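Local coordinates for OsmC family protein (PDB 5CML) that acts as a serine carboxyl esterase, this chain being the alpha/beta-hydrolase esterase domain of a longer protein that also carries an OsmC domain, at residues A[125-131]-A[190-195]; A[1-6]-A[18-22]; A[153-157]-A[167-171]; A[137-141]-A[173-177]; A[142-146]-A[157-161]. The contacts are given in a common frame with arbitrary orientation. Where two conformers were deposited one is given. Residue numbers count along the deposited sequence, not the author numbering.

Contact 1: A[125-131]-A[190-195]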
# COMPACT_ATOMS: atom_id res chain seq x y z
N VAL A 125 -11.72 7.44 4.73
CA VAL A 125 -10.48 6.85 5.23
C VAL A 125 -10.14 7.54 6.54
O VAL A 125 -9.99 8.76 6.59
CB VAL A 125 -9.30 7.01 4.21
CG1 VAL A 125 -7.94 6.63 4.82
CG2 VAL A 125 -9.60 6.22 2.93
N LYS A 126 -9.97 6.74 7.60
CA LYS A 126 -9.75 7.27 8.94
C LYS A 126 -8.31 7.09 9.40
O LYS A 126 -7.91 7.66 10.41
CB LYS A 126 -10.69 6.59 9.94
CG LYS A 126 -12.17 6.77 9.60
CD LYS A 126 -12.59 8.23 9.68
CE LYS A 126 -14.09 8.42 9.37
NZ LYS A 126 -14.35 9.65 8.53
N ALA A 127 -7.54 6.29 8.69
CA ALA A 127 -6.16 5.98 9.10
C ALA A 127 -5.38 5.44 7.92
O ALA A 127 -5.96 4.82 7.02
CB ALA A 127 -6.14 4.98 10.26
N VAL A 128 -4.08 5.73 7.89
CA VAL A 128 -3.21 5.30 6.80
C VAL A 128 -1.94 4.72 7.38
O VAL A 128 -1.38 5.28 8.32
CB VAL A 128 -2.84 6.47 5.85
CG1 VAL A 128 -1.90 6.01 4.71
CG2 VAL A 128 -4.09 7.16 5.32
N ALA A 129 -1.48 3.62 6.80
CA ALA A 129 -0.27 2.96 7.27
C ALA A 129 0.55 2.54 6.04
O ALA A 129 -0.02 2.08 5.03
CB ALA A 129 -0.59 1.75 8.14
N THR A 130 1.87 2.70 6.12
CA THR A 130 2.72 2.28 5.03
C THR A 130 3.91 1.48 5.52
O THR A 130 4.29 1.58 6.68
CB THR A 130 3.25 3.50 4.21
OG1 THR A 130 4.05 4.34 5.04
CG2 THR A 130 2.10 4.31 3.64
N ILE A 131 4.49 0.72 4.60
CA ILE A 131 5.63 -0.16 4.87
C ILE A 131 6.71 0.08 3.82
O ILE A 131 6.50 -0.23 2.63
CB ILE A 131 5.21 -1.65 4.84
CG1 ILE A 131 4.00 -1.89 5.73
CG2 ILE A 131 6.37 -2.57 5.20
CD1 ILE A 131 3.13 -3.05 5.28
N ARG A 190 -5.17 12.87 8.71
CA ARG A 190 -5.55 11.54 9.20
C ARG A 190 -4.37 10.95 9.94
O ARG A 190 -3.23 11.22 9.62
CB ARG A 190 -5.96 10.58 8.07
CG ARG A 190 -7.25 10.91 7.29
CD ARG A 190 -8.48 10.96 8.20
NE ARG A 190 -9.73 11.24 7.48
CZ ARG A 190 -10.19 12.46 7.21
NH1 ARG A 190 -9.52 13.55 7.58
NH2 ARG A 190 -11.34 12.59 6.55
N PRO A 191 -4.65 10.11 10.94
CA PRO A 191 -3.54 9.42 11.61
C PRO A 191 -2.71 8.57 10.65
O PRO A 191 -3.23 7.89 9.75
CB PRO A 191 -4.24 8.54 12.64
CG PRO A 191 -5.54 9.18 12.89
CD PRO A 191 -5.94 9.88 11.61
N LEU A 192 -1.40 8.61 10.87
CA LEU A 192 -0.41 7.94 10.03
C LEU A 192 0.47 7.01 10.86
O LEU A 192 0.94 7.39 11.93
CB LEU A 192 0.48 8.99 9.36
CG LEU A 192 1.69 8.48 8.57
CD1 LEU A 192 1.26 7.68 7.36
CD2 LEU A 192 2.60 9.63 8.15
N LEU A 193 0.72 5.82 10.33
CA LEU A 193 1.67 4.88 10.91
C LEU A 193 2.66 4.43 9.84
O LEU A 193 2.28 3.85 8.82
CB LEU A 193 0.94 3.67 11.54
CG LEU A 193 1.84 2.52 12.00
CD1 LEU A 193 2.85 2.99 13.07
CD2 LEU A 193 0.99 1.36 12.54
N LEU A 194 3.93 4.75 10.05
CA LEU A 194 5.00 4.36 9.15
C LEU A 194 5.78 3.18 9.70
O LEU A 194 6.30 3.27 10.81
CB LEU A 194 5.98 5.52 8.97
CG LEU A 194 5.41 6.82 8.42
CD1 LEU A 194 6.35 7.98 8.73
CD2 LEU A 194 5.19 6.69 6.92
N PHE A 195 5.90 2.12 8.92
CA PHE A 195 6.82 1.02 9.22
C PHE A 195 8.00 1.10 8.29
O PHE A 195 7.82 1.33 7.10
CB PHE A 195 6.18 -0.35 8.99
CG PHE A 195 5.04 -0.69 9.91
CD1 PHE A 195 5.27 -1.36 11.10
CD2 PHE A 195 3.73 -0.42 9.55
CE1 PHE A 195 4.19 -1.73 11.92
CE2 PHE A 195 2.67 -0.78 10.36
CZ PHE A 195 2.91 -1.44 11.55
O HOH W 1 6.65 3.46 5.33

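Contact 2: A[1-6]-A[18-22]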
# COMPACT_ATOMS: atom_id res chain seq x y z
N MET A 1 -11.01 -16.78 9.01
CA MET A 1 -10.72 -16.04 7.74
C MET A 1 -11.25 -16.81 6.54
O MET A 1 -11.11 -18.03 6.47
CB MET A 1 -9.22 -15.81 7.60
CG MET A 1 -8.75 -15.19 6.32
SD MET A 1 -6.94 -15.26 6.32
CE MET A 1 -6.45 -13.76 5.47
N GLN A 2 -11.87 -16.09 5.61
CA GLN A 2 -12.23 -16.66 4.31
C GLN A 2 -11.58 -15.79 3.23
O GLN A 2 -11.66 -14.59 3.32
CB GLN A 2 -13.74 -16.69 4.10
CG GLN A 2 -14.11 -17.07 2.71
CD GLN A 2 -15.60 -17.30 2.51
OE1 GLN A 2 -16.42 -16.81 3.28
NE2 GLN A 2 -15.94 -18.04 1.46
N ILE A 3 -10.96 -16.39 2.22
CA ILE A 3 -10.35 -15.63 1.13
C ILE A 3 -11.15 -15.80 -0.16
O ILE A 3 -11.50 -16.93 -0.53
CB ILE A 3 -8.91 -16.07 0.89
CG1 ILE A 3 -8.08 -15.88 2.16
CG2 ILE A 3 -8.29 -15.29 -0.29
CD1 ILE A 3 -6.67 -16.43 2.05
N LYS A 4 -11.42 -14.68 -0.82
CA LYS A 4 -12.17 -14.66 -2.08
C LYS A 4 -11.45 -13.91 -3.18
O LYS A 4 -10.81 -12.90 -2.93
CB LYS A 4 -13.55 -14.01 -1.89
CG LYS A 4 -14.45 -14.70 -0.89
CD LYS A 4 -15.85 -14.11 -0.93
CE LYS A 4 -16.79 -14.88 -0.04
NZ LYS A 4 -18.14 -14.28 -0.08
N THR A 5 -11.59 -14.37 -4.41
CA THR A 5 -11.14 -13.63 -5.57
C THR A 5 -12.25 -12.68 -6.00
O THR A 5 -13.41 -13.07 -6.02
CB THR A 5 -10.75 -14.55 -6.72
OG1 THR A 5 -9.63 -15.35 -6.32
CG2 THR A 5 -10.36 -13.76 -7.96
N VAL A 6 -11.88 -11.43 -6.28
CA VAL A 6 -12.82 -10.44 -6.75
C VAL A 6 -12.32 -9.81 -8.02
O VAL A 6 -11.13 -9.82 -8.31
CB VAL A 6 -13.08 -9.32 -5.71
CG1 VAL A 6 -13.56 -9.91 -4.40
CG2 VAL A 6 -11.87 -8.42 -5.52
N ALA A 18 -8.35 -8.83 -7.66
CA ALA A 18 -7.80 -8.65 -6.33
C ALA A 18 -8.26 -9.81 -5.47
O ALA A 18 -9.02 -10.66 -5.92
CB ALA A 18 -8.25 -7.32 -5.74
N ARG A 19 -7.76 -9.85 -4.24
CA ARG A 19 -8.14 -10.88 -3.28
C ARG A 19 -8.74 -10.18 -2.07
O ARG A 19 -8.19 -9.19 -1.59
CB ARG A 19 -6.94 -11.73 -2.87
CG ARG A 19 -6.32 -12.51 -4.02
CD ARG A 19 -7.13 -13.74 -4.37
NE ARG A 19 -6.60 -14.91 -3.69
CZ ARG A 19 -7.23 -16.08 -3.57
NH1 ARG A 19 -8.45 -16.24 -4.08
NH2 ARG A 19 -6.65 -17.09 -2.93
N LEU A 20 -9.89 -10.68 -1.61
CA LEU A 20 -10.59 -10.13 -0.47
C LEU A 20 -10.55 -11.13 0.68
O LEU A 20 -11.05 -12.25 0.55
CB LEU A 20 -12.04 -9.78 -0.84
CG LEU A 20 -12.90 -9.24 0.29
CD1 LEU A 20 -12.36 -7.93 0.81
CD2 LEU A 20 -14.34 -9.10 -0.18
N ASP A 21 -9.92 -10.74 1.77
CA ASP A 21 -9.77 -11.58 2.95
C ASP A 21 -10.77 -11.13 4.00
O ASP A 21 -10.77 -9.95 4.38
CB ASP A 21 -8.34 -11.48 3.50
CG ASP A 21 -7.27 -11.96 2.52
OD1 ASP A 21 -7.58 -12.66 1.55
OD2 ASP A 21 -6.09 -11.64 2.73
N LEU A 22 -11.67 -12.03 4.40
CA LEU A 22 -12.77 -11.68 5.28
C LEU A 22 -12.57 -12.29 6.66
O LEU A 22 -12.05 -13.39 6.78
CB LEU A 22 -14.08 -12.19 4.67
CG LEU A 22 -14.46 -11.55 3.33
CD1 LEU A 22 -15.50 -12.37 2.64
CD2 LEU A 22 -14.96 -10.12 3.52

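Contact 3: A[153-157]-A[167-171]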
# COMPACT_ATOMS: atom_id res chain seq x y z
N THR A 153 1.84 -0.36 -26.87
CA THR A 153 2.02 -0.03 -25.46
C THR A 153 3.09 1.04 -25.29
O THR A 153 4.27 0.81 -25.58
CB THR A 153 2.41 -1.27 -24.62
OG1 THR A 153 1.40 -2.29 -24.78
CG2 THR A 153 2.55 -0.92 -23.14
N VAL A 154 2.66 2.20 -24.83
CA VAL A 154 3.54 3.35 -24.63
C VAL A 154 3.46 3.78 -23.16
O VAL A 154 2.53 3.39 -22.44
CB VAL A 154 3.14 4.53 -25.56
CG1 VAL A 154 4.13 5.70 -25.46
CG2 VAL A 154 3.06 4.05 -27.01
N GLY A 155 4.45 4.56 -22.72
CA GLY A 155 4.35 5.29 -21.48
C GLY A 155 4.43 4.45 -20.22
O GLY A 155 3.72 4.74 -19.25
N GLU A 156 5.27 3.42 -20.23
CA GLU A 156 5.45 2.58 -19.04
C GLU A 156 6.91 2.60 -18.56
O GLU A 156 7.79 3.12 -19.24
CB GLU A 156 4.98 1.14 -19.33
CG GLU A 156 3.51 1.12 -19.77
CD GLU A 156 2.87 -0.27 -19.78
OE1 GLU A 156 3.57 -1.26 -19.53
OE2 GLU A 156 1.65 -0.36 -20.04
N ALA A 157 7.13 2.08 -17.36
CA ALA A 157 8.47 2.06 -16.77
C ALA A 157 8.71 0.70 -16.13
O ALA A 157 7.75 0.04 -15.74
CB ALA A 157 8.62 3.19 -15.75
N ARG A 167 6.39 -3.78 -14.51
CA ARG A 167 6.09 -2.56 -15.25
C ARG A 167 5.05 -1.72 -14.54
O ARG A 167 4.16 -2.26 -13.89
CB ARG A 167 5.56 -2.87 -16.65
CG ARG A 167 6.42 -3.80 -17.48
CD ARG A 167 5.58 -4.43 -18.58
NE ARG A 167 5.38 -3.50 -19.68
CZ ARG A 167 6.32 -3.18 -20.57
NH1 ARG A 167 7.53 -3.72 -20.46
NH2 ARG A 167 6.06 -2.32 -21.54
N ILE A 168 5.16 -0.40 -14.68
CA ILE A 168 4.09 0.51 -14.27
C ILE A 168 3.97 1.67 -15.27
O ILE A 168 4.89 1.91 -16.05
CB ILE A 168 4.32 1.09 -12.85
CG1 ILE A 168 5.62 1.89 -12.79
CG2 ILE A 168 4.31 -0.04 -11.84
CD1 ILE A 168 5.72 2.76 -11.54
N LYS A 169 2.86 2.39 -15.24
CA LYS A 169 2.71 3.58 -16.08
C LYS A 169 3.67 4.72 -15.68
O LYS A 169 3.86 5.01 -14.50
CB LYS A 169 1.26 4.08 -16.02
CG LYS A 169 0.22 3.05 -16.45
CD LYS A 169 0.49 2.56 -17.86
CE LYS A 169 -0.75 1.97 -18.52
NZ LYS A 169 -0.49 1.63 -19.96
N LYS A 170 4.29 5.36 -16.68
CA LYS A 170 5.08 6.57 -16.42
C LYS A 170 4.21 7.65 -15.78
O LYS A 170 4.70 8.49 -15.03
CB LYS A 170 5.70 7.12 -17.71
CG LYS A 170 6.79 6.24 -18.31
CD LYS A 170 7.29 6.82 -19.64
CE LYS A 170 8.00 5.78 -20.50
NZ LYS A 170 8.47 6.34 -21.80
N GLN A 171 2.91 7.59 -16.07
CA GLN A 171 1.93 8.49 -15.47
C GLN A 171 2.01 8.46 -13.94
O GLN A 171 1.78 9.48 -13.29
CB GLN A 171 0.51 8.13 -15.95
CG GLN A 171 -0.62 8.99 -15.36
CD GLN A 171 -2.01 8.45 -15.68
OE1 GLN A 171 -2.21 7.24 -15.83
NE2 GLN A 171 -2.98 9.36 -15.78
O HOH W 2 1.58 6.46 -18.57

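Contact 4: A[137-141]-A[173-177]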
# COMPACT_ATOMS: atom_id res chain seq x y z
N PRO A 137 10.24 11.80 -5.33
CA PRO A 137 10.57 11.25 -6.64
C PRO A 137 12.02 10.80 -6.81
O PRO A 137 12.27 9.85 -7.53
CB PRO A 137 10.25 12.43 -7.58
CG PRO A 137 9.10 13.09 -6.91
CD PRO A 137 9.44 13.04 -5.45
N ALA A 138 12.98 11.45 -6.16
CA ALA A 138 14.35 11.01 -6.32
C ALA A 138 14.51 9.56 -5.86
O ALA A 138 15.20 8.76 -6.51
CB ALA A 138 15.31 11.94 -5.57
N HIS A 139 13.85 9.20 -4.77
CA HIS A 139 14.00 7.85 -4.24
C HIS A 139 13.16 6.85 -5.04
O HIS A 139 13.50 5.68 -5.12
CB HIS A 139 13.67 7.85 -2.75
CG HIS A 139 14.76 8.43 -1.91
ND1 HIS A 139 14.79 9.76 -1.53
CD2 HIS A 139 15.88 7.87 -1.39
CE1 HIS A 139 15.88 9.99 -0.82
NE2 HIS A 139 16.56 8.87 -0.72
N VAL A 140 12.09 7.31 -5.67
CA VAL A 140 11.39 6.46 -6.63
C VAL A 140 12.23 6.25 -7.90
O VAL A 140 12.30 5.13 -8.40
CB VAL A 140 10.00 7.06 -7.00
CG1 VAL A 140 9.31 6.21 -8.06
CG2 VAL A 140 9.13 7.13 -5.75
N ARG A 141 12.86 7.31 -8.42
CA ARG A 141 13.70 7.17 -9.61
C ARG A 141 14.80 6.14 -9.45
O ARG A 141 15.19 5.48 -10.41
CB ARG A 141 14.32 8.51 -9.99
CG ARG A 141 13.33 9.42 -10.68
CD ARG A 141 14.02 10.58 -11.37
NE ARG A 141 14.64 11.50 -10.43
CZ ARG A 141 14.01 12.52 -9.84
NH1 ARG A 141 12.70 12.72 -10.06
NH2 ARG A 141 14.68 13.31 -9.01
N LEU A 173 4.70 8.17 -11.81
CA LEU A 173 5.69 9.06 -11.23
C LEU A 173 5.39 10.48 -11.60
O LEU A 173 5.56 11.37 -10.78
CB LEU A 173 7.11 8.70 -11.67
CG LEU A 173 8.21 9.58 -11.04
CD1 LEU A 173 8.05 9.82 -9.53
CD2 LEU A 173 9.56 8.95 -11.27
N GLU A 174 4.94 10.72 -12.84
CA GLU A 174 4.56 12.07 -13.24
C GLU A 174 3.52 12.68 -12.33
O GLU A 174 3.65 13.84 -11.90
CB GLU A 174 4.05 12.09 -14.68
CG GLU A 174 5.12 11.78 -15.68
CD GLU A 174 4.65 11.91 -17.12
OE1 GLU A 174 3.53 12.43 -17.35
OE2 GLU A 174 5.40 11.50 -18.02
N GLU A 175 2.47 11.91 -12.04
CA GLU A 175 1.40 12.39 -11.19
C GLU A 175 1.85 12.56 -9.75
O GLU A 175 1.44 13.49 -9.08
CB GLU A 175 0.21 11.43 -11.29
CG GLU A 175 -1.05 11.89 -10.58
CD GLU A 175 -2.27 11.05 -10.94
OE1 GLU A 175 -2.14 10.11 -11.77
OE2 GLU A 175 -3.37 11.33 -10.39
N LEU A 176 2.67 11.63 -9.26
CA LEU A 176 3.19 11.70 -7.91
C LEU A 176 4.04 12.95 -7.72
O LEU A 176 3.91 13.68 -6.73
CB LEU A 176 4.02 10.45 -7.63
CG LEU A 176 4.54 10.28 -6.21
CD1 LEU A 176 3.36 10.06 -5.28
CD2 LEU A 176 5.52 9.10 -6.14
N GLU A 177 4.88 13.23 -8.71
CA GLU A 177 5.74 14.39 -8.68
C GLU A 177 4.89 15.67 -8.74
O GLU A 177 5.16 16.64 -8.02
CB GLU A 177 6.72 14.28 -9.84
CG GLU A 177 7.65 15.41 -10.02
CD GLU A 177 8.75 15.10 -11.03
OE1 GLU A 177 9.30 13.96 -10.99
OE2 GLU A 177 9.04 15.97 -11.88

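Contact 5: A[142-146]-A[157-161]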
# COMPACT_ATOMS: atom_id res chain seq x y z
N HIS A 142 15.30 5.99 -8.23
CA HIS A 142 16.30 4.98 -7.93
C HIS A 142 15.82 3.57 -8.33
O HIS A 142 16.63 2.70 -8.66
CB HIS A 142 16.65 5.02 -6.44
CG HIS A 142 17.75 4.09 -6.05
ND1 HIS A 142 17.53 2.94 -5.31
CD2 HIS A 142 19.08 4.12 -6.31
CE1 HIS A 142 18.68 2.31 -5.13
NE2 HIS A 142 19.63 3.01 -5.72
N LEU A 143 14.51 3.37 -8.28
CA LEU A 143 13.89 2.06 -8.50
C LEU A 143 13.43 1.79 -9.94
O LEU A 143 13.11 0.65 -10.27
CB LEU A 143 12.66 1.92 -7.60
CG LEU A 143 12.83 2.26 -6.12
CD1 LEU A 143 11.47 2.24 -5.43
CD2 LEU A 143 13.80 1.32 -5.43
N LEU A 144 13.40 2.83 -10.77
CA LEU A 144 12.66 2.80 -12.04
C LEU A 144 13.50 3.19 -13.22
O LEU A 144 14.41 4.01 -13.08
CB LEU A 144 11.46 3.76 -11.99
CG LEU A 144 10.13 3.26 -11.45
CD1 LEU A 144 10.26 2.66 -10.06
CD2 LEU A 144 9.15 4.43 -11.42
N ARG A 145 13.17 2.64 -14.39
CA ARG A 145 13.72 3.12 -15.66
C ARG A 145 12.63 3.04 -16.76
O ARG A 145 11.72 2.21 -16.68
CB ARG A 145 14.98 2.32 -16.05
CG ARG A 145 15.10 0.90 -15.47
CD ARG A 145 15.72 0.86 -14.04
NE ARG A 145 16.18 -0.47 -13.62
CZ ARG A 145 16.65 -0.73 -12.39
NH1 ARG A 145 16.71 0.24 -11.49
NH2 ARG A 145 17.06 -1.96 -12.06
N PRO A 146 12.69 3.92 -17.77
CA PRO A 146 11.68 3.80 -18.84
C PRO A 146 11.69 2.42 -19.52
O PRO A 146 12.75 1.85 -19.77
CB PRO A 146 12.09 4.89 -19.83
CG PRO A 146 12.76 5.92 -18.97
CD PRO A 146 13.49 5.15 -17.90
N ALA A 157 7.13 2.08 -17.36
CA ALA A 157 8.47 2.06 -16.77
C ALA A 157 8.71 0.70 -16.13
O ALA A 157 7.75 0.04 -15.74
CB ALA A 157 8.62 3.19 -15.75
N VAL A 158 9.98 0.29 -16.02
CA VAL A 158 10.34 -0.97 -15.35
C VAL A 158 10.90 -0.70 -13.94
O VAL A 158 11.81 0.09 -13.75
CB VAL A 158 11.37 -1.77 -16.16
CG1 VAL A 158 11.81 -3.05 -15.43
CG2 VAL A 158 10.82 -2.12 -17.53
N VAL A 159 10.32 -1.40 -12.95
CA VAL A 159 10.63 -1.21 -11.54
C VAL A 159 11.44 -2.39 -11.03
O VAL A 159 11.14 -3.54 -11.34
CB VAL A 159 9.34 -1.09 -10.69
CG1 VAL A 159 9.67 -0.79 -9.23
CG2 VAL A 159 8.40 -0.04 -11.25
N ASP A 160 12.44 -2.09 -10.21
CA ASP A 160 13.28 -3.10 -9.57
C ASP A 160 13.28 -2.87 -8.06
O ASP A 160 13.77 -1.84 -7.58
CB ASP A 160 14.69 -3.03 -10.16
CG ASP A 160 15.66 -4.02 -9.53
OD1 ASP A 160 15.26 -4.93 -8.76
OD2 ASP A 160 16.86 -3.88 -9.83
N LEU A 161 12.65 -3.78 -7.32
CA LEU A 161 12.63 -3.74 -5.85
C LEU A 161 13.48 -4.87 -5.26
O LEU A 161 13.32 -5.24 -4.09
CB LEU A 161 11.21 -3.85 -5.33
CG LEU A 161 10.19 -2.85 -5.85
CD1 LEU A 161 8.89 -3.17 -5.18
CD2 LEU A 161 10.64 -1.42 -5.56

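Contact 1: A[125-131]-A[190-195]
Between parallel strands 127-131 and 192-195, the apolar centre lies on both faces of the central alpha/beta-hydrolase sheet. On one face Ala129 CB meets Leu193 CB at 4.2 Å and Ile131 CG1 meets Phe195 CD2 at 4.1 Å; helix 234-252 packs there, with Trp247 on Leu193 and Val240 on Ile131. Val128, Thr130 and Leu192 face helix 110-118, where Leu116 touches all three. Beta-branched and leucine side chains suit such a doubly covered sheet. The backbone pairs through Val128 N to Pro191 O (3.0 Å), Leu193 N to Val128 O (3.0 Å), Thr130 N to Leu193 O (3.0 Å) and Phe195 N to Thr130 O (2.8 Å). On the first strand's other edge, Ala127, Ala129 and Ile131 bond the backbone of Leu105 and Gly107. A water lies 2.8 Å from Thr130 OG1 and donates to Phe195 O at 3.0 Å. At the outer end Arg190 NE bonds Val125 O at 2.6 Å. Main-chain polarity in strand 127-131 is thus satisfied, so its buried side chains can be almost wholly apolar.

Contact 2: A[1-6]-A[18-22]
Six backbone hydrogen bonds tie residues 1-6 to 18-22, two for each of the pairs Gln2-Leu22, Lys4-Leu20 and Val6-Ala18. The shortest runs from Leu20 N to Lys4 O at 2.7 Å; Lys4 N returns one to Leu20 O at 2.8 Å, and Val6 N meets Ala18 O at 3.0 Å with an almost straight N-H...O angle of 179°. A side-chain bond joins the non-hydrogen-bonded pair Thr5-Arg19: Arg19 NH1 donates to Thr5 OG1 at 2.7 Å. Long and flexible, the arginine folds back over its neighbour strand, and Ile3 CG2 sits over one face of the guanidinium, 3.5 Å from Arg19 CZ. These strands form the N-terminal beta hairpin that edges the mixed sheet, strand 2-9 being outermost and strand 15-22 running on antiparallel to strand 59-65. Asp21 works inward: its OD2 accepts a hydrogen bond from Ser51 OG and forms a salt bridge with Arg63 NE, so its buried charge is met. Met1 CE lies 3.5 Å from Asp21 OD2, and the flexible methionine also touches Ser51, Arg52 and Thr55 of helix 45-56. On the face that holds Gln2, Lys4, Val6, Ala18, Leu20 and Leu22 the contacts are between apolar atoms. Val6 CG2 approaches Ala18 CB at 3.8 Å, Val6 CG1 approaches Leu20 CB at 3.9 Å, and the aliphatic part of Lys4 covers Leu22, CE to CD1 at 3.9 Å.

Contact 3: A[153-157]-A[167-171]
The beta hairpin of strands 156-159 and 166-169, part of a small three-stranded antiparallel sheet apart from the central one, is paired here at its open end, where the second strand runs into helix 170-179. Ala157 and Ile168 form a hydrogen-bonded pair, with Ala157 N to Ile168 O at 2.6 Å and Ile168 N to Ala157 O at 2.8 Å. Their side chains share a face and touch loosely, Ala157 CB to Ile168 CG1 at 4.4 Å. Next to them the Glu156-Lys169 pair is non-hydrogen-bonded, CA atoms 4.2 Å apart, and its side chains diverge. Glu156 nevertheless centres a salt-bridge network: its OE1 meets Arg167 NE at 2.9 Å, while its OE2 meets Lys169 NZ at 2.9 Å. Two basic side chains, Arg167 and Lys169 on either side of Ile168 in sequence, thus share one carboxylate and balance the charge of a buried glutamate. Ala82, in a neighbouring loop, touches both Glu156 and Lys169. Gly155 has positive phi, a conformation that glycine adopts readily, and its amide bonds Asp149 OD2. The same residue's carbonyl accepts a hydrogen bond from Lys170 at the strand-to-helix junction, Gly155 O to Lys170 N being 2.7 Å. A water donates to Gly155 O at 2.8 Å and accepts from Gln171 N at 3.0 Å.

Contact 4: A[137-141]-A[173-177]
In this alpha/beta-hydrolase domain two nearly antiparallel helices pack in the part of the chain between central strands 127-131 and 192-196: the short helix 137-141, and residues 173-177 of the longer helix 170-179. Their axes run at 162° and come no closer than 10.8 Å, so side chains must bridge the gap. Leu173 is the chief bump. It projects into the hollow bounded by Pro137, Val140 and the aliphatic stem of Arg141, with its CD1 3.9 Å from Pro137 CB and 4.1 Å from Val140 CG1, and its CD2 3.8 Å from Arg141 CG. The branched leucine end spreads to meet all three, while the compact proline ring, allowed in the first turn of a helix, gives a firm wall. Deeper, Val140 CG2 meets Leu176 CD2 at 4.1 Å; helix 110-118 backs this pair through Leu110 and Ala117, and Phe85 touches Leu176. Outward, the long side chains of Arg141 and Glu177 suit the solvent-exposed side and approach in a long salt bridge, Arg141 NH1 to Glu177 OE1 at 3.7 Å.

Contact 5: A[142-146]-A[157-161]
In the beta hairpin of strands 144-146 and 156-159, residues 144-146 and 157-159 run antiparallel, their axes at 154° and 4.4 Å apart at closest. Arg145 and Val158 form the hydrogen-bonded pair, with Arg145 N to Val158 O at 3.0 Å and Val158 N to Arg145 O at 2.7 Å. Beyond it, Asp160 N reaches Leu143 O at 2.8 Å, carrying the pairing past the strand ends. Leu144-Val159 and Pro146-Ala157 are non-hydrogen-bonded pairs; in the second, proline has no amide hydrogen to donate, so this position costs it nothing. Side chains then divide by environment. Leu144 CD1 packs on Val159 CG2 at 3.5 Å, and Leu143 CD1 on Leu161 CD2 at 3.8 Å, branched apolar groups filling the covered side. On the exposed side the long Arg145 reaches Asp160 in a salt bridge, NH2 to OD2 at 2.9 Å, although its hydrogen-bond geometry is weak; Asp160 CB lies over one face of the guanidinium. Asp160 OD1 also accepts a hydrogen bond from Gly162 N. Leu161 touches Ser109, the likely nucleophile of a GxSxG elbow, and so probably lines the active-site region. Strand 156-159 is the middle of the three-stranded sheet: on its other edge it bonds strand 166-169, and Leu110 of helix 110-118 covers Leu143, Leu144 and Val159.

Contact 1 is the core of the set, a buried parallel pairing in the central sheet, whereas contact 2 joins the antiparallel hairpin at that sheet's edge and is only partly buried. Contacts 3, 4 and 5 cluster in the insertion nested within the loop closed by contact 1. Contacts 3 and 5 share Ala157 and the middle strand of the small sheet, touching through Ile168 and Val159, while contacts 3 and 4 share helix 170-179. Backbone hydrogen bonds run through all four strand pairings; contact 4, between helices, has no hydrogen bond across it. Salt bridges between the segments occur in contacts 3, 5 and, as a long one, 4; contact 2 has none, Asp21 pairing outside it.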